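Local coordinates for protein NAGD (Escherichia coli, PDB 2C4N), which removes the phosphate from ribonucleoside 5'-monophosphates as a magnesium-dependent phosphatase of the HAD superfamily, at residues V61-P64 and D65-Y69; G93-I96 and H97-K101; G223-S226 and L227-D231. One frame throughout, in Å; residues are numbered along the deposited sequence.

Contact 1: V61-P64 and D65-Y69; sequences VDVP and DSVFY
Val63 and Phe68 meet directly: methyl CG2 of Val63 comes obliquely to the far end of the ring, 3.6 Å from Phe68 CZ, with the two side chains at about a right angle. Val67 packs beside this pair. Its CG2 lies over one face of the Phe68 ring, away from the ring centre, and also reaches Val63 CB. The other methyl, CG1, rests 4.1 Å from Pro64 CD, beside the proline ring. Beyond these segments, Phe56 makes an edge-to-face pair with Phe68, and Leu28 and Met32 of helix 24-33 lie against Val63.

The polar part is backbone. Pro64 O accepts a weak hydrogen bond from Val67 N (3.4 Å, 163° at the hydrogen), which closes a turn at the start of the short 3-10 segment 65-67. A chi1 of -60° leaves Val67 CG2 between the backbone N and the carbonyl carbon, 3.1 Å from Pro64 O, a tight fit. A second weak bond, Phe68 N to Asp65 O at 3.3 Å, continues the turn into strand 68-70. Because the bond across the bend is weak, the apolar packing, together with backbone pairing to strand 38-42, probably carries much of the hold.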
ATOM      1  N   VAL A  61      38.839   2.349 -17.155  1.00 24.51           N
ATOM      2  CA  VAL A  61      38.456   3.753 -17.017  1.00 24.94           C
ATOM      3  C   VAL A  61      39.179   4.359 -15.816  1.00 24.92           C
ATOM      4  O   VAL A  61      38.993   3.919 -14.681  1.00 23.10           O
ATOM      5  CB  VAL A  61      36.932   3.912 -16.802  1.00 24.76           C
ATOM      6  CG1 VAL A  61      36.572   5.390 -16.770  1.00 23.71           C
ATOM      7  CG2 VAL A  61      36.164   3.191 -17.906  1.00 24.26           C
ATOM      8  N   ASP A  62      39.998   5.374 -16.067  1.00 23.39           N
ATOM      9  CA  ASP A  62      40.755   6.007 -14.994  1.00 24.77           C
ATOM     10  C   ASP A  62      40.203   7.339 -14.498  1.00 23.41           C
ATOM     11  O   ASP A  62      40.136   8.311 -15.246  1.00 23.28           O
ATOM     12  CB  ASP A  62      42.211   6.211 -15.422  1.00 41.33           C
ATOM     13  CG  ASP A  62      42.903   4.914 -15.778  1.00 45.70           C
ATOM     14  OD1 ASP A  62      42.606   3.882 -15.141  1.00 46.59           O
ATOM     15  OD2 ASP A  62      43.758   4.927 -16.689  1.00 49.54           O
ATOM     16  N   VAL A  63      39.812   7.370 -13.227  1.00 23.57           N
ATOM     17  CA  VAL A  63      39.286   8.576 -12.595  1.00 23.35           C
ATOM     18  C   VAL A  63      39.753   8.612 -11.142  1.00 23.25           C
ATOM     19  O   VAL A  63      40.119   7.586 -10.575  1.00 22.98           O
ATOM     20  CB  VAL A  63      37.735   8.617 -12.622  1.00 23.41           C
ATOM     21  CG1 VAL A  63      37.238   8.738 -14.053  1.00 23.77           C
ATOM     22  CG2 VAL A  63      37.168   7.365 -11.974  1.00 22.39           C
ATOM     23  N   PRO A  64      39.765   9.802 -10.530  1.00 24.25           N
ATOM     24  CA  PRO A  64      40.186   9.994  -9.138  1.00 24.25           C
ATOM     25  C   PRO A  64      39.169   9.422  -8.146  1.00 24.54           C
ATOM     26  O   PRO A  64      37.978   9.330  -8.457  1.00 22.93           O
ATOM     27  CB  PRO A  64      40.287  11.515  -9.016  1.00 30.05           C
ATOM     28  CG  PRO A  64      40.479  11.981 -10.437  1.00 31.86           C
ATOM     29  CD  PRO A  64      39.550  11.095 -11.197  1.00 29.43           C
ATOM     30  N   ASP A  65      39.642   9.034  -6.965  1.00 21.66           N
ATOM     31  CA  ASP A  65      38.781   8.503  -5.898  1.00 23.87           C
ATOM     32  C   ASP A  65      37.743   9.546  -5.509  1.00 21.75           C
ATOM     33  O   ASP A  65      36.597   9.234  -5.177  1.00 22.46           O
ATOM     34  CB  ASP A  65      39.600   8.228  -4.633  1.00 43.39           C
ATOM     35  CG  ASP A  65      40.452   6.994  -4.735  1.00 47.70           C
ATOM     36  OD1 ASP A  65      40.715   6.534  -5.865  1.00 48.86           O
ATOM     37  OD2 ASP A  65      40.876   6.494  -3.670  1.00 50.94           O
ATOM     38  N   SER A  66      38.189  10.794  -5.532  1.00 23.77           N
ATOM     39  CA  SER A  66      37.387  11.940  -5.135  1.00 23.87           C
ATOM     40  C   SER A  66      36.099  12.219  -5.889  1.00 21.50           C
ATOM     41  O   SER A  66      35.220  12.900  -5.362  1.00 20.69           O
ATOM     42  CB  SER A  66      38.244  13.203  -5.182  1.00 24.55           C
ATOM     43  OG  SER A  66      38.639  13.504  -6.510  1.00 29.23           O
ATOM     44  N   VAL A  67      35.973  11.722  -7.115  1.00 19.85           N
ATOM     45  CA  VAL A  67      34.760  11.995  -7.870  1.00 18.82           C
ATOM     46  C   VAL A  67      33.573  11.142  -7.456  1.00 16.78           C
ATOM     47  O   VAL A  67      32.432  11.525  -7.702  1.00 17.25           O
ATOM     48  CB  VAL A  67      34.969  11.841  -9.404  1.00 23.43           C
ATOM     49  CG1 VAL A  67      36.037  12.803  -9.875  1.00 26.54           C
ATOM     50  CG2 VAL A  67      35.328  10.401  -9.759  1.00 23.01           C
ATOM     51  N   PHE A  68      33.821  10.007  -6.805  1.00 15.90           N
ATOM     52  CA  PHE A  68      32.720   9.135  -6.400  1.00 16.87           C
ATOM     53  C   PHE A  68      31.904   9.623  -5.213  1.00 17.02           C
ATOM     54  O   PHE A  68      32.433  10.196  -4.262  1.00 15.88           O
ATOM     55  CB  PHE A  68      33.232   7.718  -6.106  1.00 17.67           C
ATOM     56  CG  PHE A  68      33.800   7.030  -7.303  1.00 17.70           C
ATOM     57  CD1 PHE A  68      35.175   7.026  -7.538  1.00 16.71           C
ATOM     58  CD2 PHE A  68      32.955   6.442  -8.242  1.00 16.99           C
ATOM     59  CE1 PHE A  68      35.696   6.451  -8.698  1.00 16.17           C
ATOM     60  CE2 PHE A  68      33.467   5.867  -9.398  1.00 18.21           C
ATOM     61  CZ  PHE A  68      34.840   5.872  -9.627  1.00 16.06           C
ATOM     62  N   TYR A  69      30.596   9.396  -5.284  1.00 17.44           N
ATOM     63  CA  TYR A  69      29.696   9.777  -4.204  1.00 17.09           C
ATOM     64  C   TYR A  69      28.645   8.679  -4.110  1.00 16.81           C
ATOM     65  O   TYR A  69      27.872   8.469  -5.044  1.00 17.85           O
ATOM     66  CB  TYR A  69      29.033  11.128  -4.500  1.00 16.08           C
ATOM     67  CG  TYR A  69      28.479  11.813  -3.274  1.00 16.95           C
ATOM     68  CD1 TYR A  69      29.289  12.050  -2.162  1.00 18.07           C
ATOM     69  CD2 TYR A  69      27.148  12.230  -3.220  1.00 17.16           C
ATOM     70  CE1 TYR A  69      28.790  12.687  -1.022  1.00 17.23           C
ATOM     71  CE2 TYR A  69      26.637  12.867  -2.087  1.00 18.11           C
ATOM     72  CZ  TYR A  69      27.461  13.092  -0.993  1.00 18.89           C
ATOM     73  OH  TYR A  69      26.963  13.721   0.129  1.00 18.66           O
TER

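Contact 2: G93-I96 and H97-K101; sequences GALI and HELYK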
ATOM      1  N   GLY A  93      31.075  -2.435   6.396  1.00 29.70           N
ATOM      2  CA  GLY A  93      32.049  -1.822   5.519  1.00 27.85           C
ATOM      3  C   GLY A  93      32.064  -0.311   5.401  1.00 25.98           C
ATOM      4  O   GLY A  93      32.152   0.405   6.398  1.00 25.92           O
ATOM      5  N   ALA A  94      31.994   0.158   4.158  1.00 24.59           N
ATOM      6  CA  ALA A  94      32.032   1.581   3.825  1.00 23.50           C
ATOM      7  C   ALA A  94      31.188   2.485   4.712  1.00 21.69           C
ATOM      8  O   ALA A  94      31.689   3.473   5.246  1.00 21.40           O
ATOM      9  CB  ALA A  94      31.636   1.770   2.370  1.00 21.84           C
ATOM     10  N   LEU A  95      29.906   2.158   4.857  1.00 17.47           N
ATOM     11  CA  LEU A  95      29.005   2.965   5.678  1.00 16.78           C
ATOM     12  C   LEU A  95      29.513   3.122   7.111  1.00 15.69           C
ATOM     13  O   LEU A  95      29.500   4.220   7.671  1.00 15.00           O
ATOM     14  CB  LEU A  95      27.609   2.339   5.707  1.00 16.62           C
ATOM     15  CG  LEU A  95      26.584   3.042   6.612  1.00 17.01           C
ATOM     16  CD1 LEU A  95      26.335   4.463   6.107  1.00 17.84           C
ATOM     17  CD2 LEU A  95      25.278   2.246   6.639  1.00 15.20           C
ATOM     18  N   ILE A  96      29.958   2.017   7.701  1.00 18.39           N
ATOM     19  CA  ILE A  96      30.455   2.039   9.071  1.00 19.64           C
ATOM     20  C   ILE A  96      31.629   3.002   9.227  1.00 20.14           C
ATOM     21  O   ILE A  96      31.644   3.831  10.139  1.00 20.06           O
ATOM     22  CB  ILE A  96      30.906   0.628   9.529  1.00 25.04           C
ATOM     23  CG1 ILE A  96      29.729  -0.353   9.461  1.00 26.41           C
ATOM     24  CG2 ILE A  96      31.460   0.695  10.953  1.00 26.62           C
ATOM     25  CD1 ILE A  96      28.603  -0.050  10.434  1.00 26.25           C
ATOM     26  N   HIS A  97      32.610   2.892   8.339  1.00 17.33           N
ATOM     27  CA  HIS A  97      33.779   3.756   8.402  1.00 20.00           C
ATOM     28  C   HIS A  97      33.404   5.223   8.211  1.00 20.61           C
ATOM     29  O   HIS A  97      33.939   6.100   8.892  1.00 20.24           O
ATOM     30  CB  HIS A  97      34.802   3.341   7.348  1.00 29.09           C
ATOM     31  CG  HIS A  97      36.139   3.981   7.534  1.00 30.75           C
ATOM     32  ND1 HIS A  97      36.945   3.713   8.620  1.00 33.35           N
ATOM     33  CD2 HIS A  97      36.795   4.910   6.799  1.00 31.23           C
ATOM     34  CE1 HIS A  97      38.038   4.451   8.546  1.00 33.75           C
ATOM     35  NE2 HIS A  97      37.971   5.185   7.452  1.00 32.85           N
ATOM     36  N   GLU A  98      32.489   5.488   7.282  1.00 20.61           N
ATOM     37  CA  GLU A  98      32.039   6.851   7.026  1.00 20.89           C
ATOM     38  C   GLU A  98      31.393   7.454   8.265  1.00 20.18           C
ATOM     39  O   GLU A  98      31.618   8.616   8.581  1.00 18.65           O
ATOM     40  CB  GLU A  98      31.036   6.880   5.869  1.00 33.96           C
ATOM     41  CG  GLU A  98      31.633   6.644   4.492  1.00 39.94           C
ATOM     42  CD  GLU A  98      32.545   7.772   4.041  1.00 44.23           C
ATOM     43  OE1 GLU A  98      32.114   8.947   4.068  1.00 46.59           O
ATOM     44  OE2 GLU A  98      33.694   7.483   3.647  1.00 47.79           O
ATOM     45  N   LEU A  99      30.584   6.661   8.964  1.00 16.72           N
ATOM     46  CA  LEU A  99      29.919   7.136  10.173  1.00 17.32           C
ATOM     47  C   LEU A  99      30.926   7.456  11.280  1.00 19.21           C
ATOM     48  O   LEU A  99      30.787   8.455  11.985  1.00 17.89           O
ATOM     49  CB  LEU A  99      28.901   6.095  10.661  1.00 19.05           C
ATOM     50  CG  LEU A  99      27.727   5.887   9.688  1.00 19.27           C
ATOM     51  CD1 LEU A  99      26.796   4.798  10.178  1.00 19.78           C
ATOM     52  CD2 LEU A  99      26.977   7.191   9.551  1.00 19.46           C
ATOM     53  N   TYR A 100      31.933   6.602  11.439  1.00 23.26           N
ATOM     54  CA  TYR A 100      32.963   6.837  12.448  1.00 25.84           C
ATOM     55  C   TYR A 100      33.700   8.137  12.143  1.00 27.54           C
ATOM     56  O   TYR A 100      34.023   8.899  13.052  1.00 28.05           O
ATOM     57  CB  TYR A 100      33.948   5.660  12.498  1.00 21.50           C
ATOM     58  CG  TYR A 100      33.477   4.525  13.376  1.00 20.91           C
ATOM     59  CD1 TYR A 100      33.383   3.225  12.892  1.00 21.32           C
ATOM     60  CD2 TYR A 100      33.090   4.765  14.690  1.00 20.88           C
ATOM     61  CE1 TYR A 100      32.901   2.196  13.697  1.00 21.16           C
ATOM     62  CE2 TYR A 100      32.618   3.749  15.500  1.00 20.40           C
ATOM     63  CZ  TYR A 100      32.520   2.472  14.998  1.00 20.18           C
ATOM     64  OH  TYR A 100      32.013   1.482  15.798  1.00 24.60           O
ATOM     65  N   LYS A 101      33.959   8.387  10.862  1.00 29.74           N
ATOM     66  CA  LYS A 101      34.641   9.609  10.447  1.00 31.86           C
ATOM     67  C   LYS A 101      33.743  10.831  10.646  1.00 31.78           C
ATOM     68  O   LYS A 101      34.228  11.959  10.718  1.00 32.11           O
ATOM     69  CB  LYS A 101      35.080   9.515   8.976  1.00 39.39           C
ATOM     70  CG  LYS A 101      36.132   8.446   8.704  1.00 44.76           C
ATOM     71  CD  LYS A 101      37.380   8.643   9.559  1.00 50.86           C
ATOM     72  CE  LYS A 101      38.590   9.091   8.739  1.00 54.51           C
ATOM     73  NZ  LYS A 101      38.405  10.411   8.076  1.00 58.56           N
TER
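Leu95 and Leu99 are brought together by different choices of first torsion: chi1 of 176° swings Leu95 CG across from its own nitrogen, while -66° sets Leu99 CG across from its carbonyl carbon. The two isobutyl groups then cross obliquely, Leu95 CG 4.0 Å from Leu99 CD1, and Leu99 CG also lies 3.2 Å from the carbonyl oxygen Leu95 O. On another flank Ile96 and Tyr100 run side by side and point the same way; the branch methyl Ile96 CG2 presses close to one ring carbon, 3.4 Å from Tyr100 CE1, and Ile96 O approaches the ring obliquely.

Behind these pairs stands a run of i to i+4 alpha-helical hydrogen bonds. Gly93, at the N-cap position and with a positive phi, gives its oxygen to His97 N (3.2 Å). Ala94 O takes Glu98 N, Leu95 O takes Leu99 N at 3.0 Å, and Ile96 O takes Tyr100 N. Together the segments make up helix 94-101 and its N-cap, the crossover helix of the beta-alpha-beta unit that joins strand 86-90 to strand 105-116 in the four-stranded parallel sheet, which probably belongs to the cap domain of this HAD phosphatase. The leucine flank faces Val89 of strand 86-90 and Ala72 and Leu79 of helix 71-80; Ile96 and Tyr100 both lie on Ile106. With an alanine at Leu99 the isobutyl group that meets Leu95, Leu79 and Ile115 is gone, which is likely to open a gap and let Leu95 turn more freely.

Glu98 bends at chi2: its CG stays 3.3 Å from Ala94 O while the rest of the chain heads away from segment 93-96, and the residue lies against Met73 and Ala76. Lys101 CG lies above one face of the His97 imidazole, near its margin.

Contact 3: G223-S226 and L227-D231; sequences GVSS and LDDID
Asp229 holds both backbone polar atoms of Ser226, N and O. The N-H gives a nearly straight bond from Ser226 N to Asp229 OD2 (2.9 Å, 172°), meeting that oxygen from above the carboxylate plane, and Ser226 O receives Asp229 N, also at 2.9 Å, from well outside the carbonyl plane. The aspartate's chi1 of -71° turns the carboxylate back to Ser226 N. This reciprocal pair fixes the start of the 3-10 segment 227-229 and is the tight part of the contact, with Asp229 also packed on Leu203. On this inner side the buried Ser225 OG bonds to Leu203 N and lies 2.8 Å from a water, which gives a weak bond of 3.2 Å to Asp229 OD2, a second donor for that oxygen.

The solvent side is formed by Leu227 and Asp228, both exposed. Even there one firm bond holds: Ser226 OG donates to Asp228 OD1 at 2.9 Å, again from above the carboxylate plane.

Just upstream, Val224 N bonds to OD2 of Asp201, a magnesium ligand. Through that bond the loop after strand 216-220 adjoins the metal site, which lies at the C-terminal edge of the parallel sheet, as in other HAD cores.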
ATOM      1  N   GLY A 223      20.694   1.373 -19.982  1.00 18.73           N
ATOM      2  CA  GLY A 223      20.375   0.678 -18.747  1.00 19.12           C
ATOM      3  C   GLY A 223      18.924   0.260 -18.538  1.00 21.02           C
ATOM      4  O   GLY A 223      18.291  -0.313 -19.426  1.00 19.52           O
ATOM      5  N   VAL A 224      18.396   0.565 -17.355  1.00 21.85           N
ATOM      6  CA  VAL A 224      17.038   0.197 -16.975  1.00 23.08           C
ATOM      7  C   VAL A 224      15.910   0.724 -17.852  1.00 22.55           C
ATOM      8  O   VAL A 224      15.118  -0.053 -18.381  1.00 22.38           O
ATOM      9  CB  VAL A 224      16.740   0.621 -15.513  1.00 32.69           C
ATOM     10  CG1 VAL A 224      15.292   0.315 -15.163  1.00 35.80           C
ATOM     11  CG2 VAL A 224      17.681  -0.097 -14.563  1.00 34.52           C
ATOM     12  N   SER A 225      15.824   2.041 -17.993  1.00 19.67           N
ATOM     13  CA  SER A 225      14.749   2.639 -18.781  1.00 20.23           C
ATOM     14  C   SER A 225      14.910   2.531 -20.291  1.00 21.56           C
ATOM     15  O   SER A 225      16.025   2.530 -20.822  1.00 20.40           O
ATOM     16  CB  SER A 225      14.583   4.111 -18.399  1.00 19.91           C
ATOM     17  OG  SER A 225      14.117   4.240 -17.068  1.00 19.93           O
ATOM     18  N   SER A 226      13.774   2.444 -20.978  1.00 19.10           N
ATOM     19  CA  SER A 226      13.757   2.367 -22.432  1.00 22.91           C
ATOM     20  C   SER A 226      13.038   3.597 -22.973  1.00 24.88           C
ATOM     21  O   SER A 226      12.267   4.252 -22.263  1.00 24.21           O
ATOM     22  CB  SER A 226      13.054   1.094 -22.896  1.00 31.67           C
ATOM     23  OG  SER A 226      11.699   1.113 -22.503  1.00 38.43           O
ATOM     24  N   LEU A 227      13.281   3.904 -24.238  1.00 23.98           N
ATOM     25  CA  LEU A 227      12.698   5.081 -24.858  1.00 27.48           C
ATOM     26  C   LEU A 227      11.183   5.222 -24.749  1.00 30.52           C
ATOM     27  O   LEU A 227      10.681   6.316 -24.474  1.00 28.74           O
ATOM     28  CB  LEU A 227      13.120   5.149 -26.328  1.00 26.49           C
ATOM     29  CG  LEU A 227      12.702   6.422 -27.074  1.00 26.75           C
ATOM     30  CD1 LEU A 227      13.252   7.630 -26.336  1.00 24.53           C
ATOM     31  CD2 LEU A 227      13.207   6.384 -28.512  1.00 25.82           C
ATOM     32  N   ASP A 228      10.447   4.133 -24.950  1.00 30.89           N
ATOM     33  CA  ASP A 228       8.996   4.226 -24.877  1.00 33.67           C
ATOM     34  C   ASP A 228       8.480   4.534 -23.476  1.00 33.91           C
ATOM     35  O   ASP A 228       7.312   4.883 -23.307  1.00 33.85           O
ATOM     36  CB  ASP A 228       8.328   2.952 -25.415  1.00 63.89           C
ATOM     37  CG  ASP A 228       8.717   1.707 -24.647  1.00 69.09           C
ATOM     38  OD1 ASP A 228       9.048   1.810 -23.445  1.00 71.08           O
ATOM     39  OD2 ASP A 228       8.676   0.614 -25.248  1.00 70.91           O
ATOM     40  N   ASP A 229       9.347   4.422 -22.474  1.00 38.83           N
ATOM     41  CA  ASP A 229       8.938   4.705 -21.098  1.00 37.37           C
ATOM     42  C   ASP A 229       8.654   6.190 -20.852  1.00 38.02           C
ATOM     43  O   ASP A 229       8.029   6.539 -19.852  1.00 39.19           O
ATOM     44  CB  ASP A 229      10.008   4.241 -20.094  1.00 37.07           C
ATOM     45  CG  ASP A 229      10.102   2.730 -19.980  1.00 34.93           C
ATOM     46  OD1 ASP A 229       9.068   2.052 -20.147  1.00 34.60           O
ATOM     47  OD2 ASP A 229      11.209   2.217 -19.702  1.00 33.63           O
ATOM     48  N   ILE A 230       9.100   7.062 -21.754  1.00 29.79           N
ATOM     49  CA  ILE A 230       8.890   8.496 -21.569  1.00 30.46           C
ATOM     50  C   ILE A 230       7.553   9.022 -22.092  1.00 32.97           C
ATOM     51  O   ILE A 230       7.122  10.114 -21.718  1.00 32.04           O
ATOM     52  CB  ILE A 230      10.011   9.337 -22.243  1.00 38.03           C
ATOM     53  CG1 ILE A 230       9.828   9.333 -23.764  1.00 39.00           C
ATOM     54  CG2 ILE A 230      11.384   8.782 -21.874  1.00 34.50           C
ATOM     55  CD1 ILE A 230      10.531  10.493 -24.478  1.00 38.90           C
ATOM     56  N   ASP A 231       6.888   8.237 -22.934  1.00 37.57           N
ATOM     57  CA  ASP A 231       5.623   8.652 -23.532  1.00 37.27           C
ATOM     58  C   ASP A 231       4.578   9.085 -22.510  1.00 36.81           C
ATOM     59  O   ASP A 231       4.023  10.180 -22.604  1.00 36.30           O
ATOM     60  CB  ASP A 231       5.047   7.525 -24.409  1.00 58.44           C
ATOM     61  CG  ASP A 231       6.003   7.089 -25.514  1.00 60.95           C
ATOM     62  OD1 ASP A 231       6.906   7.878 -25.870  1.00 61.19           O
ATOM     63  OD2 ASP A 231       5.846   5.962 -26.040  1.00 62.34           O
TER
HETATM   64  O   HOH W   1      11.627   3.130 -16.635  1.00 22.61           O

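Overall arrangement
The three contacts follow one another in series along the chain, and none nests in or crosses another; contacts 1 and 3 each close a short turn, and contact 2 runs along one helix. Contact 1 bends the chain from the loop after helix 49-58 into strand 68-70, an outermost strand of the six-stranded parallel sheet. Helix 71-80 follows and then packs against contact 2, which lies between strands 86-90 and 105-116 of the second parallel sheet; the nearest atoms of contacts 1 and 2 are about 7 Å apart. Much later, contact 3 shapes the loop between strands 216-220 and 239-241, back in the first sheet. Contacts 2 and 3 lie on opposite sides of the chain's centre, their centres about 35 Å apart.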